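Local structure of hypothetical transcriptional regulator yurK (Bacillus subtilis, 2IKK) at residues A[38-43]-A[58-63]; A[71-76]-A[155-160]. The protein is an uncharacterised GntR-type regulator that probably binds DNA to control transcription; this chain is its C-terminal UTRA domain, the likely effector-sensing part. All blocks are in the same frame, centred on the assembly; numbering follows the deposited sequence.

Contact 1 (A[38-43]-A[58-63]). With SO4 (sulfate ion), chain C.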
ATOM      1  N   ASP A  38       6.840  27.976   0.486  1.00 29.89           N
ATOM      2  CA  ASP A  38       7.472  28.827   1.458  1.00 29.09           C
ATOM      3  C   ASP A  38       8.835  28.240   1.643  1.00 27.50           C
ATOM      4  O   ASP A  38       8.965  27.023   1.538  1.00 27.73           O
ATOM      5  CB  ASP A  38       6.768  28.739   2.798  1.00 30.17           C
ATOM      6  CG  ASP A  38       6.004  29.950   3.093  1.00 37.32           C
ATOM      7  OD1 ASP A  38       4.873  30.030   2.585  1.00 39.53           O
ATOM      8  OD2 ASP A  38       6.558  30.841   3.783  1.00 46.18           O
ATOM      9  N   ILE A  39       9.795  29.108   1.949  1.00 27.24           N
ATOM     10  CA  ILE A  39      11.126  28.672   2.386  1.00 26.70           C
ATOM     11  C   ILE A  39      11.130  28.622   3.882  1.00 27.51           C
ATOM     12  O   ILE A  39      10.829  29.647   4.590  1.00 25.36           O
ATOM     13  CB  ILE A  39      12.225  29.559   1.823  1.00 27.76           C
ATOM     14  CG1 ILE A  39      12.253  29.379   0.332  1.00 27.86           C
ATOM     15  CG2 ILE A  39      13.573  29.125   2.427  1.00 28.61           C
ATOM     16  CD1 ILE A  39      13.082  30.477  -0.401  1.00 31.68           C
ATOM     17  N   ILE A  40      11.410  27.444   4.428  1.00 25.35           N
ATOM     18  CA  ILE A  40      11.381  27.276   5.882  1.00 25.31           C
ATOM     19  C   ILE A  40      12.590  26.494   6.381  1.00 26.07           C
ATOM     20  O   ILE A  40      13.207  25.755   5.593  1.00 24.06           O
ATOM     21  CB  ILE A  40      10.089  26.507   6.362  1.00 25.29           C
ATOM     22  CG1 ILE A  40      10.115  25.031   5.879  1.00 27.30           C
ATOM     23  CG2 ILE A  40       8.777  27.221   5.862  1.00 28.56           C
ATOM     24  CD1 ILE A  40       8.967  24.110   6.449  1.00 25.82           C
ATOM     25  N   PRO A  41      12.884  26.586   7.692  1.00 26.58           N
ATOM     26  CA  PRO A  41      13.909  25.704   8.241  1.00 26.45           C
ATOM     27  C   PRO A  41      13.446  24.223   8.245  1.00 27.15           C
ATOM     28  O   PRO A  41      12.291  23.942   8.587  1.00 23.64           O
ATOM     29  CB  PRO A  41      14.154  26.230   9.681  1.00 25.70           C
ATOM     30  CG  PRO A  41      13.384  27.581   9.777  1.00 29.46           C
ATOM     31  CD  PRO A  41      12.293  27.494   8.714  1.00 27.72           C
ATOM     32  N   ALA A  42      14.342  23.304   7.879  1.00 25.24           N
ATOM     33  CA  ALA A  42      14.047  21.860   7.962  1.00 25.62           C
ATOM     34  C   ALA A  42      13.783  21.371   9.388  1.00 26.27           C
ATOM     35  O   ALA A  42      14.570  21.636  10.297  1.00 25.41           O
ATOM     36  CB  ALA A  42      15.195  21.011   7.243  1.00 25.20           C
ATOM     37  N   SER A  43      12.651  20.703   9.576  1.00 24.44           N
ATOM     38  CA  SER A  43      12.361  20.021  10.840  1.00 26.44           C
ATOM     39  C   SER A  43      13.313  18.864  11.042  1.00 27.88           C
ATOM     40  O   SER A  43      14.045  18.472  10.087  1.00 26.11           O
ATOM     41  CB  SER A  43      10.927  19.499  10.812  1.00 27.31           C
ATOM     42  OG  SER A  43      10.741  18.509   9.795  1.00 29.06           O
ATOM     43  N   VAL A  58      14.622  24.761   3.432  1.00 20.59           N
ATOM     44  CA  VAL A  58      13.992  23.905   2.455  1.00 20.39           C
ATOM     45  C   VAL A  58      12.814  24.601   1.825  1.00 21.39           C
ATOM     46  O   VAL A  58      12.253  25.496   2.449  1.00 23.60           O
ATOM     47  CB  VAL A  58      13.545  22.524   3.083  1.00 21.21           C
ATOM     48  CG1 VAL A  58      14.743  21.686   3.555  1.00 20.78           C
ATOM     49  CG2 VAL A  58      12.542  22.765   4.163  1.00 21.03           C
ATOM     50  N   VAL A  59      12.487  24.267   0.593  1.00 18.54           N
ATOM     51  CA  VAL A  59      11.283  24.823   0.003  1.00 22.99           C
ATOM     52  C   VAL A  59      10.153  23.832   0.339  1.00 22.35           C
ATOM     53  O   VAL A  59      10.280  22.652   0.022  1.00 22.99           O
ATOM     54  CB  VAL A  59      11.429  24.935  -1.537  1.00 23.13           C
ATOM     55  CG1 VAL A  59      10.148  25.337  -2.159  1.00 26.52           C
ATOM     56  CG2 VAL A  59      12.523  25.945  -1.844  1.00 24.64           C
ATOM     57  N   GLU A  60       9.081  24.305   0.998  1.00 23.19           N
ATOM     58  CA  GLU A  60       7.901  23.444   1.322  1.00 22.17           C
ATOM     59  C   GLU A  60       6.825  23.676   0.294  1.00 24.36           C
ATOM     60  O   GLU A  60       6.207  24.736   0.278  1.00 25.89           O
ATOM     61  CB  GLU A  60       7.424  23.736   2.751  1.00 24.00           C
ATOM     62  CG  GLU A  60       6.240  22.820   3.183  1.00 25.88           C
ATOM     63  CD  GLU A  60       5.941  22.955   4.656  1.00 30.36           C
ATOM     64  OE1 GLU A  60       5.331  23.981   4.952  1.00 32.77           O
ATOM     65  OE2 GLU A  60       6.394  22.127   5.497  1.00 32.66           O
ATOM     66  N   LEU A  61       6.678  22.747  -0.640  1.00 22.52           N
ATOM     67  CA  LEU A  61       5.787  22.937  -1.721  1.00 22.90           C
ATOM     68  C   LEU A  61       4.541  22.147  -1.361  1.00 21.62           C
ATOM     69  O   LEU A  61       4.598  20.935  -1.164  1.00 22.06           O
ATOM     70  CB  LEU A  61       6.408  22.383  -3.000  1.00 22.22           C
ATOM     71  CG  LEU A  61       5.446  22.157  -4.172  1.00 24.22           C
ATOM     72  CD1 LEU A  61       4.954  23.497  -4.623  1.00 23.32           C
ATOM     73  CD2 LEU A  61       6.004  21.385  -5.356  1.00 25.21           C
ATOM     74  N   LYS A  62       3.412  22.837  -1.339  1.00 23.08           N
ATOM     75  CA  LYS A  62       2.080  22.186  -1.132  1.00 23.85           C
ATOM     76  C   LYS A  62       1.220  22.228  -2.412  1.00 24.46           C
ATOM     77  O   LYS A  62       1.043  23.273  -3.072  1.00 24.22           O
ATOM     78  CB  LYS A  62       1.339  22.821   0.042  1.00 22.28           C
ATOM     79  CG  LYS A  62       2.128  22.702   1.318  1.00 26.58           C
ATOM     80  CD  LYS A  62       1.338  23.258   2.516  1.00 27.40           C
ATOM     81  CE  LYS A  62       2.002  22.886   3.842  1.00 32.81           C
ATOM     82  NZ  LYS A  62       1.388  23.774   4.890  1.00 38.78           N
ATOM     83  N   ARG A  63       0.757  21.056  -2.815  1.00 22.22           N
ATOM     84  CA  ARG A  63      -0.065  20.969  -3.986  1.00 24.70           C
ATOM     85  C   ARG A  63      -1.264  20.056  -3.763  1.00 25.85           C
ATOM     86  O   ARG A  63      -1.183  19.146  -2.989  1.00 24.58           O
ATOM     87  CB  ARG A  63       0.739  20.431  -5.141  1.00 23.77           C
ATOM     88  CG  ARG A  63       1.958  21.375  -5.548  1.00 27.26           C
ATOM     89  CD  ARG A  63       2.651  20.968  -6.904  1.00 28.58           C
ATOM     90  NE  ARG A  63       3.216  19.617  -6.851  1.00 34.82           N
ATOM     91  CZ  ARG A  63       3.884  19.000  -7.848  1.00 36.19           C
ATOM     92  NH1 ARG A  63       4.128  19.602  -9.025  1.00 34.44           N
ATOM     93  NH2 ARG A  63       4.343  17.748  -7.668  1.00 38.38           N
TER
HETATM   94  S   SO4 C 243       5.847  16.572 -10.881  1.00 39.68           S
HETATM   95  O1  SO4 C 243       5.771  17.984 -10.510  1.00 36.42           O
HETATM   96  O2  SO4 C 243       5.014  16.300 -12.056  1.00 42.58           O
HETATM   97  O3  SO4 C 243       5.434  15.762  -9.766  1.00 42.99           O
HETATM   98  O4  SO4 C 243       7.223  16.194 -11.298  1.00 41.26           O
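I40 and V58 face each other as an antiparallel hydrogen-bonded pair, and their side chains meet at an angle on the face they share with E60. The I40 N to V58 O bond is 2.9 Å and the V58 N to I40 O bond 2.8 Å, both close to straight. I40 holds CG1 between its own N and carbonyl carbon (chi1 67°), which lays CG1 against V58 CG2 at 3.7 Å and carries CD1 on to the carboxylate of E60, 3.4 Å from OE2. That methyl lies against the acid without bonding to it; the polar partner of OE2 is H78 on the next strand. V58 turns its other branch, CG1, to A42 CB at 3.8 Å, just where the chain leaves the strand. On the reverse face I39 CG1 and V59 CG2 touch more loosely, 4.1 Å apart. Toward D38 the pairing slackens: E60 N still gives D38 O a straight bond, whereas the return bond from D38 N is weak.

At the far end of 58-63, R63 bends at chi3 and presents the edge of its guanidinium to a sulfate, NH1 reaching O1 at 2.7 Å and NH2 reaching O3 at 3.1 Å. M97 N and H98 ND1 also bond the anion. With an alanine in place of R63, the sulfate would probably lose these two nitrogens and E75 its salt-bridge mate. The anion probably comes from the crystallisation liquor but may mark a pocket, consistent with the effector site of UTRA domains, while 38-41 forms an edge strand of the antiparallel sheet.

Contact 2 (A[71-76]-A[155-160])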
ATOM      1  N   PRO A  71     -10.904  16.364  -4.427  1.00 35.38           N
ATOM      2  CA  PRO A  71      -9.473  16.376  -4.051  1.00 34.39           C
ATOM      3  C   PRO A  71      -9.019  14.959  -3.915  1.00 33.16           C
ATOM      4  O   PRO A  71      -9.643  14.193  -3.148  1.00 33.83           O
ATOM      5  CB  PRO A  71      -9.477  17.038  -2.657  1.00 34.90           C
ATOM      6  CG  PRO A  71     -10.745  17.839  -2.600  1.00 34.87           C
ATOM      7  CD  PRO A  71     -11.735  17.035  -3.397  1.00 36.66           C
ATOM      8  N   LEU A  72      -7.970  14.570  -4.639  1.00 29.55           N
ATOM      9  CA  LEU A  72      -7.548  13.162  -4.561  1.00 29.64           C
ATOM     10  C   LEU A  72      -6.235  12.998  -3.768  1.00 29.04           C
ATOM     11  O   LEU A  72      -6.062  12.025  -3.030  1.00 27.72           O
ATOM     12  CB  LEU A  72      -7.472  12.541  -5.970  1.00 30.87           C
ATOM     13  CG  LEU A  72      -6.593  11.319  -6.189  1.00 33.93           C
ATOM     14  CD1 LEU A  72      -7.286  10.264  -7.017  1.00 41.25           C
ATOM     15  CD2 LEU A  72      -5.260  11.812  -6.915  1.00 39.12           C
ATOM     16  N   THR A  73      -5.313  13.967  -3.930  1.00 27.99           N
ATOM     17  CA  THR A  73      -4.047  13.883  -3.174  1.00 27.53           C
ATOM     18  C   THR A  73      -3.642  15.251  -2.763  1.00 27.10           C
ATOM     19  O   THR A  73      -3.605  16.174  -3.604  1.00 29.05           O
ATOM     20  CB  THR A  73      -2.902  13.340  -4.017  1.00 28.16           C
ATOM     21  OG1 THR A  73      -3.303  12.103  -4.603  1.00 32.69           O
ATOM     22  CG2 THR A  73      -1.681  13.096  -3.162  1.00 23.40           C
ATOM     23  N   PHE A  74      -3.344  15.383  -1.470  1.00 25.26           N
ATOM     24  CA  PHE A  74      -2.734  16.577  -0.925  1.00 22.93           C
ATOM     25  C   PHE A  74      -1.235  16.231  -0.682  1.00 23.58           C
ATOM     26  O   PHE A  74      -0.903  15.282   0.020  1.00 21.44           O
ATOM     27  CB  PHE A  74      -3.500  17.062   0.341  1.00 24.89           C
ATOM     28  CG  PHE A  74      -2.772  18.060   1.154  1.00 23.85           C
ATOM     29  CD1 PHE A  74      -2.229  19.204   0.589  1.00 27.77           C
ATOM     30  CD2 PHE A  74      -2.628  17.859   2.552  1.00 27.55           C
ATOM     31  CE1 PHE A  74      -1.549  20.133   1.424  1.00 30.82           C
ATOM     32  CE2 PHE A  74      -1.900  18.737   3.366  1.00 28.65           C
ATOM     33  CZ  PHE A  74      -1.384  19.907   2.786  1.00 29.83           C
ATOM     34  N   GLU A  75      -0.376  16.966  -1.383  1.00 22.26           N
ATOM     35  CA  GLU A  75       1.059  16.627  -1.419  1.00 23.48           C
ATOM     36  C   GLU A  75       1.812  17.727  -0.649  1.00 21.80           C
ATOM     37  O   GLU A  75       1.569  18.975  -0.802  1.00 22.05           O
ATOM     38  CB  GLU A  75       1.537  16.556  -2.858  1.00 24.47           C
ATOM     39  CG  GLU A  75       3.074  16.373  -3.024  1.00 22.12           C
ATOM     40  CD  GLU A  75       3.576  16.649  -4.439  1.00 30.56           C
ATOM     41  OE1 GLU A  75       2.795  16.570  -5.415  1.00 34.67           O
ATOM     42  OE2 GLU A  75       4.788  16.923  -4.573  1.00 29.43           O
ATOM     43  N   VAL A  76       2.750  17.324   0.197  1.00 20.73           N
ATOM     44  CA  VAL A  76       3.636  18.354   0.779  1.00 19.72           C
ATOM     45  C   VAL A  76       5.048  17.772   0.465  1.00 20.04           C
ATOM     46  O   VAL A  76       5.349  16.713   0.966  1.00 18.00           O
ATOM     47  CB  VAL A  76       3.494  18.509   2.287  1.00 21.11           C
ATOM     48  CG1 VAL A  76       4.506  19.537   2.848  1.00 23.05           C
ATOM     49  CG2 VAL A  76       2.000  18.899   2.655  1.00 21.45           C
ATOM     50  N   SER A 155       8.490  13.600   0.103  1.00 19.52           N
ATOM     51  CA  SER A 155       7.109  14.008  -0.184  1.00 21.04           C
ATOM     52  C   SER A 155       6.245  13.263   0.800  1.00 21.43           C
ATOM     53  O   SER A 155       6.555  12.144   1.200  1.00 23.72           O
ATOM     54  CB  SER A 155       6.748  13.627  -1.647  1.00 21.73           C
ATOM     55  OG  SER A 155       7.396  14.348  -2.773  1.00 22.26           O
ATOM     56  N   LEU A 156       5.139  13.867   1.196  1.00 20.94           N
ATOM     57  CA  LEU A 156       4.127  13.152   1.966  1.00 22.79           C
ATOM     58  C   LEU A 156       2.870  13.421   1.153  1.00 22.83           C
ATOM     59  O   LEU A 156       2.593  14.572   0.809  1.00 23.42           O
ATOM     60  CB  LEU A 156       4.001  13.781   3.289  1.00 24.11           C
ATOM     61  CG  LEU A 156       4.039  12.980   4.575  1.00 31.99           C
ATOM     62  CD1 LEU A 156       5.235  12.007   4.741  1.00 29.14           C
ATOM     63  CD2 LEU A 156       3.964  14.032   5.704  1.00 34.35           C
ATOM     64  N   PHE A 157       2.273  12.345   0.708  1.00 20.84           N
ATOM     65  CA  PHE A 157       1.004  12.379  -0.028  1.00 24.10           C
ATOM     66  C   PHE A 157      -0.085  11.861   0.905  1.00 23.35           C
ATOM     67  O   PHE A 157       0.085  10.788   1.520  1.00 24.16           O
ATOM     68  CB  PHE A 157       1.055  11.505  -1.285  1.00 24.39           C
ATOM     69  CG  PHE A 157       2.191  11.816  -2.258  1.00 27.90           C
ATOM     70  CD1 PHE A 157       2.027  12.779  -3.256  1.00 31.63           C
ATOM     71  CD2 PHE A 157       3.391  11.109  -2.206  1.00 31.86           C
ATOM     72  CE1 PHE A 157       3.051  13.036  -4.164  1.00 31.76           C
ATOM     73  CE2 PHE A 157       4.458  11.406  -3.133  1.00 26.02           C
ATOM     74  CZ  PHE A 157       4.245  12.327  -4.100  1.00 29.93           C
ATOM     75  N   LEU A 158      -1.192  12.609   1.020  1.00 23.60           N
ATOM     76  CA  LEU A 158      -2.361  12.248   1.851  1.00 22.66           C
ATOM     77  C   LEU A 158      -3.558  12.042   0.943  1.00 22.35           C
ATOM     78  O   LEU A 158      -3.775  12.836  -0.010  1.00 22.32           O
ATOM     79  CB  LEU A 158      -2.651  13.296   2.915  1.00 22.77           C
ATOM     80  CG  LEU A 158      -1.566  13.431   3.929  1.00 20.92           C
ATOM     81  CD1 LEU A 158      -1.828  14.671   4.710  1.00 25.79           C
ATOM     82  CD2 LEU A 158      -1.551  12.224   4.835  1.00 21.82           C
HETATM   83  N   MSE A 159      -4.291  10.936   1.157  1.00 21.43           N
HETATM   84  CA  MSE A 159      -5.405  10.603   0.296  1.00 23.19           C
HETATM   85  C   MSE A 159      -6.489  10.021   1.191  1.00 22.76           C
HETATM   86  O   MSE A 159      -6.193   9.175   1.963  1.00 21.83           O
HETATM   87  CB  MSE A 159      -5.017   9.549  -0.758  1.00 23.05           C
HETATM   88  CG  MSE A 159      -3.976  10.148  -1.673  1.00 27.21           C
HETATM   89 SE   MSE A 159      -2.343   9.168  -1.211  0.70 44.96          SE
HETATM   90  CE  MSE A 159      -3.015   8.378  -2.626  1.00 12.94           C
ATOM     91  N   HIS A 160      -7.737  10.497   1.032  1.00 22.36           N
ATOM     92  CA  HIS A 160      -8.809   9.980   1.888  1.00 19.54           C
ATOM     93  C   HIS A 160      -8.987   8.496   1.660  1.00 19.63           C
ATOM     94  O   HIS A 160      -9.017   8.008   0.511  1.00 21.10           O
ATOM     95  CB  HIS A 160     -10.103  10.792   1.563  1.00 22.09           C
ATOM     96  CG  HIS A 160     -11.203  10.608   2.571  1.00 23.74           C
ATOM     97  ND1 HIS A 160     -12.084   9.547   2.517  1.00 25.52           N
ATOM     98  CD2 HIS A 160     -11.541  11.326   3.680  1.00 23.70           C
ATOM     99  CE1 HIS A 160     -12.927   9.624   3.529  1.00 21.74           C
ATOM    100  NE2 HIS A 160     -12.639  10.703   4.249  1.00 22.26           N
TER
HETATM  101  O   HOH W   1      -8.432  11.942  -1.346  1.00 29.70           O
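F157 lays its ring alongside the E75 side chain in one of the close side-chain contacts between strands 71-76 and 155-160. CE1 of F157 comes to 3.5 Å from E75 CG, the carboxylate and ring planes standing 49° apart. T73, with CG2 anti to the backbone N (OG1 at chi1 -53°), sets that methyl at the ring's edge, near its plane, 3.7 Å from F157 CD1. The extended E75 chain runs along the ring, its carboxylate still beside F157 CE1, with OE1 bridged to R63 and OE2 bonded to T77 OG1. Several partners therefore fix the rotation of this buried carboxylate, and the nearby arginine would probably favour its charged form.

The backbones are antiparallel, with F74-L158 and V76-L156 as hydrogen-bonded pairs and E75-F157 as the non-hydrogen-bonded pair between them. Here the hairpin strand 71-80 meets strand 150-160 in the middle of the six-stranded UTRA sheet, a join between stretches far apart in sequence.

On the other face F74 and L158 are buried too, pointing the same way and touching through CD2 and CD1 at 3.9 Å, with helix 123-129 over them: the F74 ring meets Y128. The solvent side is at V76 and L156, partly exposed, which pair chiefly through their backbones.

L72 and T73 both face L65 of strand 57-66, a classic beta bulge in that neighbouring pairing. At this end the direct backbone bonds to 155-160 give way to a water, which donates to P71 O and to L72 O (2.9 Å) and accepts from H160 N (2.9 Å), although M159 CG still lies 3.1 Å from L72 O, with T73 OG1 beside it.

Overall arrangement
Both contacts pair antiparallel strands of one sheet, but contact 1 lies at its margin and contact 2 in its middle. Three of the eight touching residues are exposed in contact 1; in contact 2 none is, and six of ten are buried. Aliphatic branches do the side-chain work in 38-43/58-63, whereas 71-76/155-160 adds aromatic rings and a buried acid. Strands 57-66 and 71-80, neighbours in the sheet, tie the two together: the R63-E75 bridge joins the sulfate side to the sheet interior, and E60 CG packs on V76 CG1. The contacts' centres are about 16 Å apart.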